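Glucose-6-phosphate 1-dehydrogenase (Kluyveromyces lactis, PDB 7E6I) catalyses the oxidation of glucose 6-phosphate to 6-phosphogluconolactone with NADP+, the rate-limiting entry step of the oxidative pentose phosphate pathway. Local coordinates at residues L368-R371 / A377-L380; K187-N192 / L400-R405; D362-E367 / N391-T396. All blocks are in the same frame, centred on the assembly; numbering follows the deposited sequence.

Contact 1: residues L368-R371 / A377-L380; sequences LVIR and AIYL
Leu368 opens the pairing opposite Leu380, a non-hydrogen-bonded antiparallel pair. Its CG stands anti to the backbone N (chi1 169°), which carries CD1 across to CG2 of Ile378 at 3.6 Å and on to Leu380 CG. The CA of Leu368 also gives a CA-H...O contact to Tyr379 O. Next comes Val369, which grips Tyr379 twice through the backbone: Val369 N reaches Tyr379 O at 2.9 Å, and Tyr379 N returns to Val369 O at 2.8 Å. On the face these two share, Val369 CG1 meets the edge of the tyrosine ring, near its plane, 4.1 Å from Tyr379 CD2. Ile370 turns back to the face of Leu368; its CG2 lies 4.2 Å from CG1 of Ile378, and Met196 of helix 193-198 packs against both isoleucines. Arg371 closes the ladder with Ala377. Arg371 N binds Ala377 O at 2.8 Å, and Ala377 N returns a longer bond to Arg371 O at 3.3 Å. Only CB of the Arg371 side chain lies along Ala377; the chain then bends at chi3 (-105°), and NE forms a salt bridge with Glu347. The two strands form a tight beta hairpin in the large mixed sheet, and Arg371, Tyr379 and Leu380 probably belong to the second NADP+ site.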
loop_
_atom_site.group_PDB
_atom_site.type_symbol
_atom_site.label_atom_id
_atom_site.label_comp_id
_atom_site.label_asym_id
_atom_site.label_seq_id
_atom_site.Cartn_x
_atom_site.Cartn_y
_atom_site.Cartn_z
ATOM N N LEU A 368 -2.284 0.457 22.507
ATOM C CA LEU A 368 -2.982 -0.304 21.486
ATOM C C LEU A 368 -1.994 -0.598 20.377
ATOM O O LEU A 368 -1.363 0.327 19.854
ATOM C CB LEU A 368 -4.186 0.470 20.930
ATOM C CG LEU A 368 -4.830 -0.114 19.663
ATOM C CD1 LEU A 368 -5.456 -1.450 19.979
ATOM C CD2 LEU A 368 -5.869 0.856 19.058
ATOM N N VAL A 369 -1.865 -1.874 20.018
ATOM C CA VAL A 369 -1.010 -2.319 18.928
ATOM C C VAL A 369 -1.873 -3.033 17.898
ATOM O O VAL A 369 -2.641 -3.938 18.242
ATOM C CB VAL A 369 0.116 -3.240 19.426
ATOM C CG1 VAL A 369 0.851 -3.861 18.242
ATOM C CG2 VAL A 369 1.085 -2.470 20.327
ATOM N N ILE A 370 -1.753 -2.624 16.643
ATOM C CA ILE A 370 -2.441 -3.258 15.524
ATOM C C ILE A 370 -1.367 -3.830 14.606
ATOM O O ILE A 370 -0.627 -3.070 13.971
ATOM C CB ILE A 370 -3.338 -2.262 14.772
ATOM C CG1 ILE A 370 -4.303 -1.592 15.750
ATOM C CG2 ILE A 370 -4.087 -2.941 13.634
ATOM C CD1 ILE A 370 -4.879 -0.329 15.220
ATOM N N ARG A 371 -1.244 -5.160 14.551
ATOM C CA ARG A 371 -0.298 -5.782 13.632
ATOM C C ARG A 371 -0.960 -5.974 12.277
ATOM O O ARG A 371 -1.947 -6.705 12.160
ATOM C CB ARG A 371 0.233 -7.127 14.126
ATOM C CG ARG A 371 1.548 -7.491 13.401
ATOM C CD ARG A 371 2.314 -8.591 14.061
ATOM N NE ARG A 371 3.480 -8.077 14.762
ATOM C CZ ARG A 371 4.078 -8.736 15.750
ATOM N NH1 ARG A 371 3.593 -9.918 16.121
ATOM N NH2 ARG A 371 5.142 -8.223 16.378
ATOM N N ALA A 377 -3.408 -8.987 13.966
ATOM C CA ALA A 377 -3.864 -9.060 15.346
ATOM C C ALA A 377 -4.040 -7.657 15.906
ATOM O O ALA A 377 -3.503 -6.679 15.373
ATOM C CB ALA A 377 -2.888 -9.854 16.217
ATOM N N ILE A 378 -4.800 -7.578 16.997
ATOM C CA ILE A 378 -4.927 -6.363 17.789
ATOM C C ILE A 378 -4.640 -6.713 19.241
ATOM O O ILE A 378 -5.160 -7.709 19.751
ATOM C CB ILE A 378 -6.322 -5.737 17.630
ATOM C CG1 ILE A 378 -6.496 -5.237 16.199
ATOM C CG2 ILE A 378 -6.517 -4.612 18.624
ATOM C CD1 ILE A 378 -7.936 -5.104 15.782
ATOM N N TYR A 379 -3.796 -5.918 19.898
ATOM C CA TYR A 379 -3.448 -6.128 21.299
ATOM C C TYR A 379 -3.719 -4.857 22.085
ATOM O O TYR A 379 -3.420 -3.754 21.616
ATOM C CB TYR A 379 -1.971 -6.513 21.477
ATOM C CG TYR A 379 -1.522 -7.644 20.598
ATOM C CD1 TYR A 379 -1.844 -8.954 20.918
ATOM C CD2 TYR A 379 -0.795 -7.407 19.439
ATOM C CE1 TYR A 379 -1.444 -10.008 20.115
ATOM C CE2 TYR A 379 -0.407 -8.448 18.623
ATOM C CZ TYR A 379 -0.730 -9.749 18.970
ATOM O OH TYR A 379 -0.351 -10.814 18.183
ATOM N N LEU A 380 -4.276 -5.011 23.282
ATOM C CA LEU A 380 -4.548 -3.887 24.171
ATOM C C LEU A 380 -3.869 -4.150 25.503
ATOM O O LEU A 380 -4.126 -5.173 26.146
ATOM C CB LEU A 380 -6.047 -3.682 24.380
ATOM C CG LEU A 380 -6.912 -3.299 23.174
ATOM C CD1 LEU A 380 -7.281 -4.540 22.425
ATOM C CD2 LEU A 380 -8.187 -2.563 23.599
#

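Contact 2: residues K187-N192 / L400-R405. With BG6 (6-O-phosphono-beta-D-glucopyranose), chain B.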
loop_
_atom_site.group_PDB
_atom_site.type_symbol
_atom_site.label_atom_id
_atom_site.label_comp_id
_atom_site.label_asym_id
_atom_site.label_seq_id
_atom_site.Cartn_x
_atom_site.Cartn_y
_atom_site.Cartn_z
ATOM N N LYS A 187 -4.839 -4.595 1.963
ATOM C CA LYS A 187 -4.538 -5.545 3.028
ATOM C C LYS A 187 -5.675 -5.591 4.039
ATOM O O LYS A 187 -6.237 -4.560 4.414
ATOM C CB LYS A 187 -3.242 -5.161 3.735
ATOM C CG LYS A 187 -1.994 -5.296 2.879
ATOM C CD LYS A 187 -0.740 -4.985 3.684
ATOM C CE LYS A 187 0.485 -4.940 2.785
ATOM N NZ LYS A 187 1.141 -6.279 2.610
ATOM N N GLU A 188 -6.002 -6.806 4.491
ATOM C CA GLU A 188 -7.192 -7.013 5.310
ATOM C C GLU A 188 -7.192 -6.094 6.521
ATOM O O GLU A 188 -8.165 -5.381 6.773
ATOM C CB GLU A 188 -7.273 -8.480 5.733
ATOM C CG GLU A 188 -8.259 -8.779 6.844
ATOM C CD GLU A 188 -9.727 -8.673 6.411
ATOM O OE1 GLU A 188 -10.003 -8.644 5.191
ATOM O OE2 GLU A 188 -10.609 -8.620 7.306
ATOM N N MET A 189 -6.080 -6.051 7.256
ATOM C CA MET A 189 -6.070 -5.274 8.490
ATOM C C MET A 189 -6.061 -3.775 8.212
ATOM O O MET A 189 -6.611 -2.999 9.001
ATOM C CB MET A 189 -4.881 -5.674 9.365
ATOM C CG MET A 189 -4.924 -5.090 10.774
ATOM S SD MET A 189 -6.221 -5.806 11.823
ATOM C CE MET A 189 -6.099 -7.516 11.352
ATOM N N VAL A 190 -5.459 -3.335 7.106
ATOM C CA VAL A 190 -5.586 -1.926 6.764
ATOM C C VAL A 190 -7.051 -1.575 6.501
ATOM O O VAL A 190 -7.534 -0.518 6.929
ATOM C CB VAL A 190 -4.682 -1.574 5.568
ATOM C CG1 VAL A 190 -4.852 -0.100 5.185
ATOM C CG2 VAL A 190 -3.230 -1.861 5.917
ATOM N N LYS A 191 -7.795 -2.475 5.830
ATOM C CA LYS A 191 -9.200 -2.209 5.523
ATOM C C LYS A 191 -10.094 -2.200 6.761
ATOM O O LYS A 191 -11.164 -1.589 6.726
ATOM C CB LYS A 191 -9.731 -3.229 4.510
ATOM C CG LYS A 191 -9.131 -3.079 3.118
ATOM C CD LYS A 191 -9.889 -3.904 2.067
ATOM C CE LYS A 191 -9.687 -5.406 2.253
ATOM N NZ LYS A 191 -10.731 -6.191 1.525
ATOM N N ASN A 192 -9.687 -2.837 7.855
ATOM C CA ASN A 192 -10.483 -2.796 9.077
ATOM C C ASN A 192 -10.333 -1.499 9.878
ATOM O O ASN A 192 -11.106 -1.297 10.821
ATOM C CB ASN A 192 -10.100 -3.957 9.998
ATOM C CG ASN A 192 -10.309 -5.316 9.361
ATOM O OD1 ASN A 192 -11.225 -5.510 8.565
ATOM N ND2 ASN A 192 -9.464 -6.275 9.726
ATOM N N LEU A 400 -6.720 -10.017 20.632
ATOM C CA LEU A 400 -7.757 -10.197 19.630
ATOM C C LEU A 400 -7.091 -10.740 18.368
ATOM O O LEU A 400 -6.961 -10.060 17.346
ATOM C CB LEU A 400 -8.487 -8.895 19.378
ATOM C CG LEU A 400 -9.520 -8.420 20.390
ATOM C CD1 LEU A 400 -8.956 -8.322 21.788
ATOM C CD2 LEU A 400 -9.994 -7.060 19.949
ATOM N N THR A 401 -6.607 -11.974 18.470
ATOM C CA THR A 401 -5.972 -12.611 17.329
ATOM C C THR A 401 -7.034 -12.902 16.283
ATOM O O THR A 401 -8.062 -13.523 16.576
ATOM C CB THR A 401 -5.247 -13.894 17.752
ATOM O OG1 THR A 401 -3.863 -13.603 18.000
ATOM C CG2 THR A 401 -5.342 -14.969 16.667
ATOM N N TYR A 402 -6.802 -12.416 15.070
ATOM C CA TYR A 402 -7.794 -12.580 14.023
ATOM C C TYR A 402 -7.721 -13.944 13.352
ATOM O O TYR A 402 -8.629 -14.282 12.586
ATOM C CB TYR A 402 -7.638 -11.461 12.994
ATOM C CG TYR A 402 -8.515 -10.253 13.295
ATOM C CD1 TYR A 402 -8.069 -9.222 14.124
ATOM C CD2 TYR A 402 -9.804 -10.170 12.788
ATOM C CE1 TYR A 402 -8.889 -8.122 14.405
ATOM C CE2 TYR A 402 -10.607 -9.083 13.049
ATOM C CZ TYR A 402 -10.165 -8.062 13.859
ATOM O OH TYR A 402 -11.015 -6.992 14.103
ATOM N N SER A 403 -6.681 -14.737 13.639
ATOM C CA SER A 403 -6.613 -16.107 13.140
ATOM C C SER A 403 -7.822 -16.924 13.575
ATOM O O SER A 403 -8.250 -17.823 12.844
ATOM C CB SER A 403 -5.318 -16.775 13.610
ATOM O OG SER A 403 -5.583 -17.877 14.465
ATOM N N GLU A 404 -8.378 -16.639 14.758
ATOM C CA GLU A 404 -9.664 -17.198 15.164
ATOM C C GLU A 404 -10.642 -17.219 13.996
ATOM O O GLU A 404 -10.986 -18.282 13.471
ATOM C CB GLU A 404 -10.277 -16.388 16.310
ATOM C CG GLU A 404 -9.592 -16.524 17.655
ATOM C CD GLU A 404 -9.809 -15.295 18.528
ATOM O OE1 GLU A 404 -8.829 -14.807 19.142
ATOM O OE2 GLU A 404 -10.966 -14.809 18.589
ATOM N N ARG A 405 -11.053 -16.038 13.552
ATOM C CA ARG A 405 -12.117 -15.916 12.567
ATOM C C ARG A 405 -11.661 -16.189 11.137
ATOM O O ARG A 405 -12.499 -16.496 10.282
ATOM C CB ARG A 405 -12.706 -14.517 12.680
ATOM C CG ARG A 405 -12.818 -14.122 14.128
ATOM C CD ARG A 405 -13.706 -12.907 14.322
ATOM N NE ARG A 405 -13.172 -11.703 13.713
ATOM C CZ ARG A 405 -13.936 -10.686 13.318
ATOM N NH1 ARG A 405 -15.249 -10.726 13.497
ATOM N NH2 ARG A 405 -13.424 -9.609 12.772
HETATM C C1 BG6 B . 7.117 -2.097 -2.121
HETATM C C2 BG6 B . 8.548 -1.646 -1.832
HETATM O O1 BG6 B . 6.276 -1.065 -2.453
HETATM O O5 BG6 B . 6.550 -2.744 -0.891
HETATM C C3 BG6 B . 9.393 -2.779 -1.365
HETATM O O2 BG6 B . 9.148 -1.043 -2.986
HETATM C C4 BG6 B . 8.827 -3.402 -0.131
HETATM O O3 BG6 B . 10.730 -2.311 -1.042
HETATM C C5 BG6 B . 7.384 -3.849 -0.369
HETATM O O4 BG6 B . 9.655 -4.512 0.242
HETATM C C6 BG6 B . 6.697 -4.327 0.881
HETATM O O6 BG6 B . 5.375 -4.695 0.533
HETATM P P BG6 B . 4.663 -5.935 1.379
HETATM O O1P BG6 B . 4.837 -5.479 2.815
HETATM O O2P BG6 B . 5.398 -7.213 1.073
HETATM O O3P BG6 B . 3.193 -6.139 1.017
#
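Met189 and Tyr402 meet in a Met-aromatic contact that ties the short helix 188-191, next to the substrate, to the turn following edge strand 393-401. The sulfur-aromatic part is oblique: Met189 SD sits 4.9 Å from the centroid of the Tyr402 ring. The methyl comes closer. Met189 CE makes an off-centre CH-pi contact, 29° off the ring normal, and its nearest ring atom is Tyr402 CD1 at 3.8 Å. CG of Met189 leaves anti to the backbone N (chi1 -170°), and bends at chi2 and chi3 then swing the methyl over to the tyrosine, although the backbones stay well apart.

The apolar packing goes further than this pair. Ile370 and Ile372 of strand 367-373 lie against Met189, and Tyr406 touches Met189 while its ring meets that of Tyr402, so the thioether lies between the isoleucines of the sheet and the two tyrosines. Asn192 adds a looser approach, with ND2 4.5 Å from Tyr402 CE2, again oblique to the ring.

The polar interactions centre on Lys187, at the start of the helix. Lys187 is the N-cap residue, and its carbonyl accepts the first helical bond from Lys191 N. Its side chain reaches into the observed glucose 6-phosphate pocket, far from Tyr402, and there Tyr184 provides a cation-pi partner. Gln373 bonds Lys187 NZ through OE1 and the substrate through NE2, so it probably sets one against the other. Extended through chi2 and chi3, the lysine chain turns only at chi4 (-88°), which brings Lys187 NZ within 2.6 Å of phosphate oxygen O3P of the substrate.

Contact 3: residues D362-E367 / N391-T396; sequences DIPNNE and NENQTT
Ile363 and Pro364 pack against Asn393 and Thr395 in a surface contact at the far end of the large mixed sheet, where the loop leading into strand 367-373 meets the start of edge strand 393-401. The touching is done by side chains; the nearest CA atoms, those of Ile363 and Asn393, are 7.1 Å apart. Ile363 lies over the face of the Asn393 amide: its CG1 stands almost directly above the amide carbon, 3.2 Å from Asn393 CG, with ND2 and OD1 of the same asparagine not much farther. The next bond of the isoleucine follows the one beneath it, putting Ile363 CD1 3.4 Å from Asn393 CB. This is tight packing, and chi1 of Ile363 (-110°) lies off the staggered positions, which suggests some strain.

Strand 377-385 fills the sheet position between strands 367-373 and 393-401, and its Asn383 links the two segments. Asn383 OD1 accepts from Asn393 ND2, while Asn383 ND2 donates to Pro364 O, so one amide fixes the rotation of the other and also grips the loop. A weak bond from Ala384 N to Asn393 OD1 adds to the hold on the flat group. Replacing Asn393 by an alanine here would probably leave Asn383 OD1 without its donor and open a gap under Ile363 CG1.

Farther along, the proline ring takes over. Pro364 CD lies 3.9 Å from Asn393 ND2, and CG of the ring presses on the methyl of Thr395. Thr395 CG2 stands anti to its own carbonyl carbon, the position from which it meets the ring, 3.3 Å from Pro364 CG.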
loop_
_atom_site.group_PDB
_atom_site.type_symbol
_atom_site.label_atom_id
_atom_site.label_comp_id
_atom_site.label_asym_id
_atom_site.label_seq_id
_atom_site.Cartn_x
_atom_site.Cartn_y
_atom_site.Cartn_z
ATOM N N ASP A 362 -0.764 5.247 39.506
ATOM C CA ASP A 362 0.470 4.520 39.760
ATOM C C ASP A 362 0.518 3.275 38.890
ATOM O O ASP A 362 0.836 2.183 39.375
ATOM C CB ASP A 362 0.534 4.135 41.241
ATOM C CG ASP A 362 -0.669 3.302 41.677
ATOM O OD1 ASP A 362 -1.774 3.555 41.144
ATOM O OD2 ASP A 362 -0.518 2.408 42.544
ATOM N N ILE A 363 0.227 3.434 37.602
ATOM C CA ILE A 363 -0.238 2.348 36.745
ATOM C C ILE A 363 0.248 2.649 35.335
ATOM O O ILE A 363 0.277 3.817 34.937
ATOM C CB ILE A 363 -1.772 2.234 36.845
ATOM C CG1 ILE A 363 -2.166 0.971 37.582
ATOM C CG2 ILE A 363 -2.502 2.392 35.519
ATOM C CD1 ILE A 363 -2.251 1.199 39.080
ATOM N N PRO A 364 0.648 1.661 34.550
ATOM C CA PRO A 364 1.200 1.966 33.222
ATOM C C PRO A 364 0.145 2.458 32.232
ATOM O O PRO A 364 -1.050 2.180 32.357
ATOM C CB PRO A 364 1.817 0.640 32.763
ATOM C CG PRO A 364 1.339 -0.392 33.700
ATOM C CD PRO A 364 0.639 0.226 34.870
ATOM N N ASN A 365 0.618 3.227 31.255
ATOM C CA ASN A 365 -0.224 3.718 30.174
ATOM C C ASN A 365 -0.879 2.569 29.425
ATOM O O ASN A 365 -0.239 1.557 29.126
ATOM C CB ASN A 365 0.600 4.548 29.185
ATOM C CG ASN A 365 1.401 5.648 29.861
ATOM O OD1 ASN A 365 2.303 5.383 30.658
ATOM N ND2 ASN A 365 1.080 6.889 29.539
ATOM N N ASN A 366 -2.165 2.735 29.119
ATOM C CA ASN A 366 -2.788 1.893 28.115
ATOM C C ASN A 366 -2.119 2.088 26.770
ATOM O O ASN A 366 -1.580 3.151 26.456
ATOM C CB ASN A 366 -4.268 2.204 27.977
ATOM C CG ASN A 366 -4.995 1.978 29.245
ATOM O OD1 ASN A 366 -5.436 2.920 29.898
ATOM N ND2 ASN A 366 -5.094 0.719 29.641
ATOM N N GLU A 367 -2.207 1.050 25.957
ATOM C CA GLU A 367 -1.468 0.972 24.719
ATOM C C GLU A 367 -2.268 0.092 23.783
ATOM O O GLU A 367 -2.883 -0.882 24.217
ATOM C CB GLU A 367 -0.072 0.403 24.976
ATOM C CG GLU A 367 0.992 0.923 24.063
ATOM C CD GLU A 367 2.403 0.743 24.639
ATOM O OE1 GLU A 367 2.711 1.246 25.760
ATOM O OE2 GLU A 367 3.205 0.090 23.951
ATOM N N ASN A 391 -4.838 -6.166 46.662
ATOM C CA ASN A 391 -5.362 -4.935 46.090
ATOM C C ASN A 391 -4.280 -4.172 45.336
ATOM O O ASN A 391 -3.962 -3.027 45.673
ATOM C CB ASN A 391 -5.969 -4.059 47.170
ATOM C CG ASN A 391 -6.993 -3.124 46.618
ATOM O OD1 ASN A 391 -8.101 -3.540 46.273
ATOM N ND2 ASN A 391 -6.634 -1.852 46.495
ATOM N N GLU A 392 -3.693 -4.804 44.335
ATOM C CA GLU A 392 -2.688 -4.169 43.503
ATOM C C GLU A 392 -3.125 -4.257 42.051
ATOM O O GLU A 392 -4.023 -5.028 41.690
ATOM C CB GLU A 392 -1.308 -4.822 43.679
ATOM C CG GLU A 392 -0.804 -4.875 45.131
ATOM C CD GLU A 392 -0.340 -3.518 45.643
ATOM O OE1 GLU A 392 -0.323 -2.550 44.844
ATOM O OE2 GLU A 392 -0.004 -3.417 46.847
ATOM N N ASN A 393 -2.496 -3.443 41.218
ATOM C CA ASN A 393 -2.756 -3.500 39.796
ATOM C C ASN A 393 -1.897 -4.579 39.165
ATOM O O ASN A 393 -0.737 -4.762 39.533
ATOM C CB ASN A 393 -2.458 -2.166 39.125
ATOM C CG ASN A 393 -2.728 -2.194 37.625
ATOM O OD1 ASN A 393 -3.874 -2.206 37.206
ATOM N ND2 ASN A 393 -1.682 -2.188 36.818
ATOM N N GLN A 394 -2.461 -5.288 38.212
ATOM C CA GLN A 394 -1.636 -6.014 37.279
ATOM C C GLN A 394 -2.068 -5.659 35.875
ATOM O O GLN A 394 -3.252 -5.415 35.612
ATOM C CB GLN A 394 -1.711 -7.501 37.519
ATOM C CG GLN A 394 -3.136 -8.038 37.619
ATOM C CD GLN A 394 -3.135 -9.549 37.791
ATOM O OE1 GLN A 394 -2.306 -10.093 38.478
ATOM N NE2 GLN A 394 -4.014 -10.219 37.109
ATOM N N THR A 395 -1.088 -5.579 34.995
ATOM C CA THR A 395 -1.336 -5.197 33.630
ATOM C C THR A 395 -1.583 -6.449 32.815
ATOM O O THR A 395 -0.903 -7.463 32.974
ATOM C CB THR A 395 -0.167 -4.391 33.085
ATOM O OG1 THR A 395 0.848 -5.281 32.638
ATOM C CG2 THR A 395 0.400 -3.567 34.187
ATOM N N THR A 396 -2.591 -6.371 31.968
ATOM C CA THR A 396 -3.110 -7.496 31.220
ATOM C C THR A 396 -2.997 -7.162 29.742
ATOM O O THR A 396 -3.348 -6.052 29.332
ATOM C CB THR A 396 -4.566 -7.732 31.603
ATOM O OG1 THR A 396 -4.628 -8.109 32.986
ATOM C CG2 THR A 396 -5.187 -8.806 30.721
#

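How the contacts relate
Along the chain the order is 187-192, then 362-367, 368-371, 377-380, 391-396 and finally 400-405, so the hairpin of contact 1 lies in sequence within contact 3, and contact 3 within contact 2. All three reach the same mixed sheet, where strands 367-373, 377-385 and 393-401 are consecutive neighbours. Contact 1 is the middle: its centre is 10 Å from that of contact 2 and 17 Å from that of contact 3, while contacts 2 and 3, sharing strand 393-401, are 26 Å apart. The strands of the hairpin thus run lengthwise from the surface end of the sheet, at contact 3, to the helix beside the substrate, past the probable second NADP+ site.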